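Local coordinates for protein putative secreted endoglycosylceramidase (Rhodococcus hoagii, PDB 6JYZ) that probably hydrolyses O-glycosidic bonds as a secreted family 5 endogalactosylceramidase, releasing the glycan from glycosphingolipids, at residues A[76-80]-A[405-411]; A[435-441]-A[456-461]. One frame throughout, in Å; residues are numbered along the deposited sequence.

Contact 1. Residues A[76-80]-A[405-411]; sequences ALGFD and LARAYPR. With IPA (isopropyl alcohol), chain C.
Y409 reaches across to the turn at 76-80 with the end of its ring, bringing CE1, CZ and OH up against the carbonyl of G78. That turn closes helix 68-75 with a Schellman motif before strand 81-86 of the family 5 barrel, while 409-410 begins the strand that leads from helix 399-405 into the C-terminal β-structure. The hydroxyl donates to G78 O at 2.7 Å, the acceptor lying near the ring plane. G78 has positive phi (93°), where a CB would be jammed against the preceding carbonyl oxygen. Y409 CG sits between its backbone N and carbonyl carbon (chi1 70°), which directs the ring at the turn. The D80 carboxylate lies beside the same hydroxyl, CG 3.1 Å from Y409 OH, its plane turned 85° from the ring, but the angles are poor for a bond; its OD1 is instead held by the backbone N of R43. A phenylalanine in place of Y409 would probably leave G78 O without the hydroxyl that donates to it.

Farther along, the apolar residues close the join. L77 CD2 meets A406 CB at 4.2 Å, and the small alanine lets the backbones approach until A406 CA lies 3.3 Å from L77 O in a CA-H...O contact. F79 puts CE1 beside L405 CB (4.0 Å), with L405 O at the ring edge.

R411, bent at chi3, lays one guanidinium face over D80 CB. NH1 donates to two waters, one bound to G78 O and the other to F79 O. The other two nitrogens hold an isopropyl alcohol, probably from the crystallisation liquor: R411 NE gives its O2 a fairly straight bond of 2.8 Å, and NH2 donates to the same oxygen.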
loop_
_atom_site.group_PDB
_atom_site.type_symbol
_atom_site.label_atom_id
_atom_site.label_comp_id
_atom_site.label_asym_id
_atom_site.label_seq_id
_atom_site.Cartn_x
_atom_site.Cartn_y
_atom_site.Cartn_z
ATOM N N ALA A 76 -4.439 17.482 2.766
ATOM C CA ALA A 76 -5.232 18.161 3.783
ATOM C C ALA A 76 -5.585 17.247 4.935
ATOM O O ALA A 76 -6.119 17.750 5.967
ATOM C CB ALA A 76 -6.432 18.783 3.108
ATOM N N LEU A 77 -5.312 15.919 4.865
ATOM C CA LEU A 77 -5.378 15.015 5.999
ATOM C C LEU A 77 -3.993 14.747 6.568
ATOM O O LEU A 77 -3.892 13.891 7.467
ATOM C CB LEU A 77 -6.062 13.702 5.595
ATOM C CG LEU A 77 -7.494 13.902 5.178
ATOM C CD1 LEU A 77 -8.021 12.664 4.436
ATOM C CD2 LEU A 77 -8.398 14.176 6.388
ATOM N N GLY A 78 -2.965 15.408 6.042
ATOM C CA GLY A 78 -1.623 15.242 6.592
ATOM C C GLY A 78 -0.783 14.155 5.887
ATOM O O GLY A 78 0.367 13.980 6.253
ATOM N N PHE A 79 -1.369 13.459 4.888
ATOM C CA PHE A 79 -0.639 12.314 4.323
ATOM C C PHE A 79 0.595 12.764 3.558
ATOM O O PHE A 79 0.568 13.781 2.853
ATOM C CB PHE A 79 -1.574 11.617 3.339
ATOM C CG PHE A 79 -2.811 11.020 3.912
ATOM C CD1 PHE A 79 -2.999 10.888 5.284
ATOM C CD2 PHE A 79 -3.793 10.516 3.061
ATOM C CE1 PHE A 79 -4.159 10.271 5.789
ATOM C CE2 PHE A 79 -4.949 9.947 3.566
ATOM C CZ PHE A 79 -5.119 9.803 4.922
ATOM N N ASP A 80 1.672 11.997 3.694
ATOM C CA ASP A 80 2.893 12.258 2.959
ATOM C C ASP A 80 3.342 11.071 2.086
ATOM O O ASP A 80 4.435 11.117 1.559
ATOM C CB ASP A 80 4.063 12.679 3.863
ATOM C CG ASP A 80 4.517 11.579 4.778
ATOM O OD1 ASP A 80 3.925 10.478 4.756
ATOM O OD2 ASP A 80 5.531 11.835 5.525
ATOM N N LEU A 405 -6.901 9.117 11.086
ATOM C CA LEU A 405 -5.891 9.110 10.050
ATOM C C LEU A 405 -5.162 10.434 9.919
ATOM O O LEU A 405 -4.041 10.510 9.473
ATOM C CB LEU A 405 -6.503 8.736 8.702
ATOM C CG LEU A 405 -7.186 7.359 8.653
ATOM C CD1 LEU A 405 -7.692 7.112 7.236
ATOM C CD2 LEU A 405 -6.267 6.241 9.119
ATOM N N ALA A 406 -5.827 11.536 10.338
ATOM C CA ALA A 406 -5.240 12.875 10.250
ATOM C C ALA A 406 -4.384 13.230 11.475
ATOM O O ALA A 406 -3.909 14.379 11.538
ATOM C CB ALA A 406 -6.337 13.907 10.042
ATOM N N ARG A 407 -4.220 12.330 12.413
ATOM C CA ARG A 407 -3.505 12.672 13.641
ATOM C C ARG A 407 -2.120 13.210 13.375
ATOM O O ARG A 407 -1.393 12.819 12.451
ATOM C CB ARG A 407 -3.445 11.481 14.592
ATOM C CG ARG A 407 -4.781 11.301 15.330
ATOM C CD ARG A 407 -4.947 9.943 16.003
ATOM N NE ARG A 407 -3.843 9.638 16.881
ATOM C CZ ARG A 407 -3.672 8.469 17.554
ATOM N NH1 ARG A 407 -4.634 7.548 17.506
ATOM N NH2 ARG A 407 -2.524 8.246 18.168
ATOM N N ALA A 408 -1.674 14.128 14.248
ATOM C CA ALA A 408 -0.376 14.764 14.161
ATOM C C ALA A 408 0.746 13.729 14.131
ATOM O O ALA A 408 0.701 12.693 14.870
ATOM C CB ALA A 408 -0.193 15.681 15.404
ATOM N N TYR A 409 1.807 13.996 13.375
ATOM C CA TYR A 409 2.992 13.145 13.385
ATOM C C TYR A 409 4.178 13.893 12.816
ATOM O O TYR A 409 3.992 14.797 11.989
ATOM C CB TYR A 409 2.778 11.812 12.588
ATOM C CG TYR A 409 2.683 11.959 11.072
ATOM C CD1 TYR A 409 1.578 12.550 10.499
ATOM C CD2 TYR A 409 3.719 11.538 10.275
ATOM C CE1 TYR A 409 1.485 12.732 9.112
ATOM C CE2 TYR A 409 3.634 11.687 8.883
ATOM C CZ TYR A 409 2.537 12.305 8.325
ATOM O OH TYR A 409 2.473 12.429 6.941
ATOM N N PRO A 410 5.388 13.477 13.130
ATOM C CA PRO A 410 6.592 14.023 12.486
ATOM C C PRO A 410 6.789 13.335 11.132
ATOM O O PRO A 410 6.968 12.092 11.066
ATOM C CB PRO A 410 7.735 13.693 13.461
ATOM C CG PRO A 410 7.231 12.408 14.166
ATOM C CD PRO A 410 5.731 12.539 14.257
ATOM N N ARG A 411 6.764 14.095 10.064
ATOM C CA ARG A 411 7.081 13.589 8.728
ATOM C C ARG A 411 8.540 13.211 8.604
ATOM O O ARG A 411 8.909 12.144 8.047
ATOM C CB ARG A 411 6.724 14.632 7.659
ATOM C CG ARG A 411 5.246 14.993 7.602
ATOM C CD ARG A 411 5.096 16.316 6.797
ATOM N NE ARG A 411 5.673 16.272 5.450
ATOM C CZ ARG A 411 4.996 16.153 4.301
ATOM N NH1 ARG A 411 3.698 16.090 4.267
ATOM N NH2 ARG A 411 5.733 16.076 3.218
HETATM C C1 IPA C . 9.024 13.863 4.602
HETATM C C2 IPA C . 9.438 15.318 4.361
HETATM C C3 IPA C . 9.656 15.666 2.925
HETATM O O2 IPA C . 8.395 16.199 4.795
HETATM O O HOH W 1 1.724 16.433 6.308
HETATM O O HOH W 2 1.550 16.304 2.263
#

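Contact 2. Residues A[435-441]-A[456-461]; sequences WYPGAER and RVDGGW
Y436 and W461 pair their backbones as an antiparallel hydrogen-bonded pair, Y436 N donating to W461 O at 3.0 Å and W461 N returning a bond to Y436 O. This joins strand 431-437 to strand 460-467, which follows strand 452-457 through a type II β turn from V457 to G460, making a β-hairpin. Past the pair, G438 N gives G459 O a nearly straight bond of 2.9 Å (171°). Glycines suit these places: G459 and G438 have positive phi, and a CB on G460 would collide with Y436 O and W435 CH2.

Side-chain polar bonds gather on the loop after P437. W461 NE1 makes a weak bond to G438 O, bent to 122° at the hydrogen. R456 NH1 meets A439 O at 3.0 Å, in the carbonyl plane on a lone pair, although that oxygen is tilted from the guanidinium plane. Water 3 donates to G438 O and G460 O, tying the loop to the strand.

Contacts with the faces of W461 come next. R441 CG stands over the six-membered ring, 4.2 Å from its centroid, a CH-π contact made by an arginine stem extended from CG to NE. R456 CA covers the opposite face, and the bend at chi3 turns one face of the R456 guanidinium onto the rim atom CZ2 of W461. Elsewhere W435, with CG anti to its N (chi1 162°), slips its benzo edge along the turn, CZ3 meeting V457 CG2 at 3.8 Å.

The broad indole of W461 thus lies between R441 and the backbone of R456, whose side chain reaches the rim and bonds A439 O. Apolar cover of the ring is combined with polar bonds to backbone carbonyls, and both hold this partly exposed loop against the hairpin.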
loop_
_atom_site.group_PDB
_atom_site.type_symbol
_atom_site.label_atom_id
_atom_site.label_comp_id
_atom_site.label_asym_id
_atom_site.label_seq_id
_atom_site.Cartn_x
_atom_site.Cartn_y
_atom_site.Cartn_z
ATOM N N TRP A 435 3.408 17.481 10.955
ATOM C CA TRP A 435 2.026 17.818 10.632
ATOM C C TRP A 435 1.171 17.858 11.887
ATOM O O TRP A 435 1.293 17.002 12.755
ATOM C CB TRP A 435 1.485 16.675 9.730
ATOM C CG TRP A 435 -0.005 16.612 9.637
ATOM C CD1 TRP A 435 -0.848 15.729 10.274
ATOM C CD2 TRP A 435 -0.916 17.493 8.913
ATOM N NE1 TRP A 435 -2.170 15.976 9.994
ATOM C CE2 TRP A 435 -2.236 17.075 9.172
ATOM C CE3 TRP A 435 -0.681 18.564 8.021
ATOM C CZ2 TRP A 435 -3.332 17.678 8.521
ATOM C CZ3 TRP A 435 -1.786 19.149 7.391
ATOM C CH2 TRP A 435 -3.082 18.703 7.647
ATOM N N TYR A 436 0.219 18.811 11.893
ATOM C CA TYR A 436 -0.805 18.870 12.924
ATOM C C TYR A 436 -2.145 19.155 12.258
ATOM O O TYR A 436 -2.211 20.096 11.461
ATOM C CB TYR A 436 -0.546 19.991 13.961
ATOM C CG TYR A 436 0.750 19.825 14.702
ATOM C CD1 TYR A 436 1.947 20.255 14.149
ATOM C CD2 TYR A 436 0.754 19.166 15.905
ATOM C CE1 TYR A 436 3.155 19.972 14.743
ATOM C CE2 TYR A 436 1.971 18.905 16.546
ATOM C CZ TYR A 436 3.150 19.298 15.956
ATOM O OH TYR A 436 4.353 18.985 16.534
ATOM N N PRO A 437 -3.223 18.422 12.524
ATOM C CA PRO A 437 -4.507 18.690 11.869
ATOM C C PRO A 437 -5.274 19.802 12.573
ATOM O O PRO A 437 -5.105 20.023 13.778
ATOM C CB PRO A 437 -5.289 17.359 12.075
ATOM C CG PRO A 437 -4.733 16.810 13.396
ATOM C CD PRO A 437 -3.263 17.221 13.374
ATOM N N GLY A 438 -6.195 20.369 11.805
ATOM C CA GLY A 438 -7.274 21.177 12.385
ATOM C C GLY A 438 -7.006 22.660 12.260
ATOM O O GLY A 438 -5.890 23.140 12.063
ATOM N N ALA A 439 -8.124 23.396 12.422
ATOM C CA ALA A 439 -8.049 24.837 12.254
ATOM C C ALA A 439 -7.382 25.537 13.437
ATOM O O ALA A 439 -6.718 26.542 13.196
ATOM C CB ALA A 439 -9.462 25.366 12.033
ATOM N N GLU A 440 -7.476 24.994 14.663
ATOM C CA GLU A 440 -6.920 25.643 15.845
ATOM C C GLU A 440 -5.402 25.503 15.807
ATOM O O GLU A 440 -4.883 24.422 15.502
ATOM C CB GLU A 440 -7.424 24.897 17.086
ATOM C CG GLU A 440 -8.898 24.489 16.993
ATOM C CD GLU A 440 -9.344 23.315 16.095
ATOM O OE1 GLU A 440 -8.539 22.353 15.834
ATOM O OE2 GLU A 440 -10.529 23.340 15.656
ATOM N N ARG A 441 -4.670 26.554 16.191
ATOM C CA ARG A 441 -3.223 26.522 16.207
ATOM C C ARG A 441 -2.725 25.506 17.221
ATOM O O ARG A 441 -3.071 25.489 18.410
ATOM C CB ARG A 441 -2.649 27.885 16.635
ATOM C CG ARG A 441 -1.182 28.080 16.314
ATOM C CD ARG A 441 -0.753 29.552 16.468
ATOM N NE ARG A 441 0.702 29.641 16.634
ATOM C CZ ARG A 441 1.375 29.239 17.728
ATOM N NH1 ARG A 441 0.736 28.695 18.773
ATOM N NH2 ARG A 441 2.694 29.358 17.740
ATOM N N ARG A 456 0.035 27.740 8.649
ATOM C CA ARG A 456 -1.252 27.203 8.317
ATOM C C ARG A 456 -1.170 26.697 6.908
ATOM O O ARG A 456 -0.632 27.362 5.998
ATOM C CB ARG A 456 -2.467 28.194 8.466
ATOM C CG ARG A 456 -3.840 27.568 8.254
ATOM C CD ARG A 456 -5.068 28.512 8.176
ATOM N NE ARG A 456 -5.218 29.267 9.412
ATOM C CZ ARG A 456 -5.937 28.844 10.461
ATOM N NH1 ARG A 456 -6.503 27.642 10.464
ATOM N NH2 ARG A 456 -6.118 29.619 11.525
ATOM N N VAL A 457 -1.674 25.505 6.774
ATOM C CA VAL A 457 -1.741 24.942 5.462
ATOM C C VAL A 457 -3.161 24.479 5.340
ATOM O O VAL A 457 -4.037 24.408 6.276
ATOM C CB VAL A 457 -0.663 23.834 5.161
ATOM C CG1 VAL A 457 0.733 24.346 5.534
ATOM C CG2 VAL A 457 -1.080 22.600 6.093
ATOM N N ASP A 458 -3.488 24.041 4.151
ATOM C CA ASP A 458 -4.826 23.549 4.049
ATOM C C ASP A 458 -5.146 22.304 4.936
ATOM O O ASP A 458 -4.440 21.289 4.892
ATOM C CB ASP A 458 -5.022 23.238 2.557
ATOM C CG ASP A 458 -6.489 23.085 2.252
ATOM O OD1 ASP A 458 -7.287 23.968 2.666
ATOM O OD2 ASP A 458 -6.780 22.199 1.418
ATOM N N GLY A 459 -6.167 22.280 5.789
ATOM C CA GLY A 459 -6.563 21.235 6.712
ATOM C C GLY A 459 -5.752 21.148 8.057
ATOM O O GLY A 459 -6.053 20.318 8.892
ATOM N N GLY A 460 -4.771 21.982 8.217
ATOM C CA GLY A 460 -3.956 21.863 9.416
ATOM C C GLY A 460 -2.821 22.822 9.360
ATOM O O GLY A 460 -2.959 23.955 8.896
ATOM N N TRP A 461 -1.667 22.348 9.852
ATOM C CA TRP A 461 -0.501 23.133 10.106
ATOM C C TRP A 461 0.736 22.318 9.816
ATOM O O TRP A 461 0.763 21.112 10.101
ATOM C CB TRP A 461 -0.412 23.578 11.563
ATOM C CG TRP A 461 -1.612 24.356 11.978
ATOM C CD1 TRP A 461 -2.842 23.875 12.312
ATOM C CD2 TRP A 461 -1.643 25.783 12.087
ATOM N NE1 TRP A 461 -3.673 24.933 12.574
ATOM C CE2 TRP A 461 -2.959 26.089 12.510
ATOM C CE3 TRP A 461 -0.704 26.806 11.911
ATOM C CZ2 TRP A 461 -3.368 27.420 12.683
ATOM C CZ3 TRP A 461 -1.087 28.118 12.142
ATOM C CH2 TRP A 461 -2.405 28.394 12.530
HETATM O O HOH W 3 -5.683 24.830 9.440
#

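In the fold
Contacts 1 and 2 are successive along the chain, with centres about 10 Å apart, and meet on neighbouring strands, 409-414 and 431-437. W435 is shared by both: its NE1 lies 2.8 Å from A406 O and its backbone N 2.9 Å from Y409 O, both probable hydrogen bonds, while its CE2 packs 3.2 Å from G78 CA. One indole thus touches the helix-ending turn of contact 1 and the hairpin turn of contact 2. Contact 1 is the more buried, its centre about 16 Å from the chain centre, against 25 Å for contact 2. Together they run from the family 5 barrel outward into the C-terminal strands. The isopropyl alcohol belongs to contact 1 and is also bonded to E433 OE1.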